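Local structure of DUF4348 domain-containing protein (3SBU) at residues A[150-154]-A[155-159]. The protein is of unknown function but belongs to a family in the NTF2-like clan, whose cystatin-like fold packs helices against a curved beta sheet. Numbering follows the deposited sequence.
Sequences ENEDF and VEFFG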
loop_
_atom_site.group_PDB
_atom_site.type_symbol
_atom_site.label_atom_id
_atom_site.label_comp_id
_atom_site.label_asym_id
_atom_site.label_seq_id
_atom_site.Cartn_x
_atom_site.Cartn_y
_atom_site.Cartn_z
ATOM N N GLU A 150 -28.265 -7.593 -22.125
ATOM C CA GLU A 150 -28.902 -6.270 -22.099
ATOM C C GLU A 150 -28.183 -5.280 -21.145
ATOM O O GLU A 150 -28.187 -4.076 -21.397
ATOM C CB GLU A 150 -30.410 -6.395 -21.737
ATOM C CG GLU A 150 -30.748 -7.253 -20.512
ATOM C CD GLU A 150 -30.694 -8.771 -20.650
ATOM O OE1 GLU A 150 -30.833 -9.284 -21.785
ATOM O OE2 GLU A 150 -30.523 -9.449 -19.609
ATOM N N ASN A 151 -27.542 -5.797 -20.091
ATOM C CA ASN A 151 -26.828 -5.016 -19.080
ATOM C C ASN A 151 -25.408 -4.713 -19.520
ATOM O O ASN A 151 -24.893 -5.389 -20.423
ATOM C CB ASN A 151 -26.782 -5.786 -17.751
ATOM C CG ASN A 151 -28.066 -6.445 -17.291
ATOM O OD1 ASN A 151 -28.092 -7.635 -16.928
ATOM N ND2 ASN A 151 -29.130 -5.674 -17.231
ATOM N N GLU A 152 -24.745 -3.729 -18.859
ATOM C CA GLU A 152 -23.352 -3.383 -19.158
ATOM C C GLU A 152 -22.447 -4.626 -19.011
ATOM O O GLU A 152 -22.543 -5.334 -18.022
ATOM C CB GLU A 152 -22.881 -2.257 -18.239
ATOM C CG GLU A 152 -21.573 -1.599 -18.638
ATOM C CD GLU A 152 -21.198 -0.477 -17.688
ATOM O OE1 GLU A 152 -20.753 -0.778 -16.559
ATOM O OE2 GLU A 152 -21.404 0.704 -18.046
ATOM N N ASP A 153 -21.627 -4.910 -20.025
ATOM C CA ASP A 153 -20.716 -6.058 -20.023
ATOM C C ASP A 153 -19.534 -5.767 -19.096
ATOM O O ASP A 153 -18.944 -4.689 -19.230
ATOM C CB ASP A 153 -20.239 -6.348 -21.464
ATOM C CG ASP A 153 -19.187 -7.449 -21.548
ATOM O OD1 ASP A 153 -19.539 -8.631 -21.338
ATOM O OD2 ASP A 153 -18.026 -7.127 -21.813
ATOM N N PHE A 154 -19.165 -6.727 -18.186
ATOM C CA PHE A 154 -18.062 -6.507 -17.236
ATOM C C PHE A 154 -16.729 -6.248 -17.963
ATOM O O PHE A 154 -16.028 -5.302 -17.619
ATOM C CB PHE A 154 -17.877 -7.652 -16.192
ATOM C CG PHE A 154 -16.677 -7.367 -15.284
ATOM C CD1 PHE A 154 -16.768 -6.432 -14.244
ATOM C CD2 PHE A 154 -15.440 -7.956 -15.527
ATOM C CE1 PHE A 154 -15.659 -6.121 -13.440
ATOM C CE2 PHE A 154 -14.315 -7.626 -14.722
ATOM C CZ PHE A 154 -14.440 -6.721 -13.681
ATOM N N VAL A 155 -16.423 -7.063 -18.991
ATOM C CA VAL A 155 -15.164 -7.047 -19.742
ATOM C C VAL A 155 -14.950 -5.701 -20.414
ATOM O O VAL A 155 -13.860 -5.113 -20.309
ATOM C CB VAL A 155 -15.114 -8.217 -20.758
ATOM C CG1 VAL A 155 -13.893 -8.109 -21.682
ATOM C CG2 VAL A 155 -15.122 -9.564 -20.027
ATOM N N GLU A 156 -16.004 -5.203 -21.067
ATOM C CA GLU A 156 -15.942 -3.945 -21.780
ATOM C C GLU A 156 -15.864 -2.825 -20.781
ATOM O O GLU A 156 -15.079 -1.917 -21.000
ATOM C CB GLU A 156 -17.116 -3.779 -22.757
ATOM C CG GLU A 156 -17.164 -4.925 -23.768
ATOM C CD GLU A 156 -17.176 -4.555 -25.240
ATOM O OE1 GLU A 156 -16.086 -4.299 -25.806
ATOM O OE2 GLU A 156 -18.274 -4.577 -25.838
ATOM N N PHE A 157 -16.611 -2.892 -19.660
ATOM C CA PHE A 157 -16.515 -1.878 -18.611
ATOM C C PHE A 157 -15.064 -1.846 -18.064
ATOM O O PHE A 157 -14.504 -0.762 -17.861
ATOM C CB PHE A 157 -17.526 -2.168 -17.468
ATOM C CG PHE A 157 -17.035 -1.749 -16.094
ATOM C CD1 PHE A 157 -17.199 -0.444 -15.655
ATOM C CD2 PHE A 157 -16.365 -2.653 -15.263
ATOM C CE1 PHE A 157 -16.722 -0.041 -14.409
ATOM C CE2 PHE A 157 -15.856 -2.241 -14.025
ATOM C CZ PHE A 157 -16.067 -0.945 -13.593
ATOM N N PHE A 158 -14.482 -3.037 -17.809
ATOM C CA PHE A 158 -13.152 -3.152 -17.212
ATOM C C PHE A 158 -12.075 -2.488 -18.070
ATOM O O PHE A 158 -11.228 -1.795 -17.509
ATOM C CB PHE A 158 -12.747 -4.595 -16.871
ATOM C CG PHE A 158 -11.477 -4.588 -16.038
ATOM C CD1 PHE A 158 -11.514 -4.243 -14.687
ATOM C CD2 PHE A 158 -10.230 -4.820 -16.631
ATOM C CE1 PHE A 158 -10.337 -4.184 -13.931
ATOM C CE2 PHE A 158 -9.049 -4.760 -15.873
ATOM C CZ PHE A 158 -9.112 -4.438 -14.529
ATOM N N GLY A 159 -12.138 -2.660 -19.390
ATOM C CA GLY A 159 -11.205 -2.018 -20.315
ATOM C C GLY A 159 -11.197 -0.507 -20.180
ATOM O O GLY A 159 -10.128 0.115 -20.196
#
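With chi1 at 175°, Asp153 places its carboxylate opposite its own backbone N and beside its carbonyl carbon, where it can reach forward to Glu156; a similar first torsion in Phe154 (178°) lays that ring along the helix towards Phe157 and Phe158, a worked example of how a helix begins. Asp153 is the N-cap of helix 154-163: its OD2 accepts from Glu156 N at 2.9 Å, met on the anti side and well out of the carboxylate plane. The CG methylene of Glu156 packs closely against Asp153 OD2 at 3.1 Å, its own carboxylate standing farther off. The helical ladder starts at the same residue, with Phe157 N bonded to Asp153 O (3.0 Å), and continues with a short bond of 2.7 Å from Phe158 N to Phe154 O.

On another side of this first turn the phenylalanines cluster. Phe154 CE1 meets Phe157 CE2 at 3.9 Å, the two ring planes inclined by 48°. Phe158 instead lies beside Phe154, pointing the same way; its CB sits over one face of the Phe154 ring, and CZ of Phe154 touches CD1 of Phe158 at 4.0 Å, the rings themselves barely overlapping. Trp251 and Phe244 meet Phe154 edge-to-face.

Glu152, just ahead of the cap, extends its chain until OE1 lies 3.6 Å from Phe157 CB. That carboxylate is gripped from outside the turn, by a salt bridge to Arg171 and a hydrogen bond from Trp251 N. The chemistry thus divides the work: the Asp153 carboxylate satisfies a first-turn amide that has no preceding helical carbonyl to bind, its negative charge probably favoured by the helix dipole though opposed in part by nearby Glu156, while the buried phenylalanine rings pack the same turn against Trp251, Phe244 and strand 226-230.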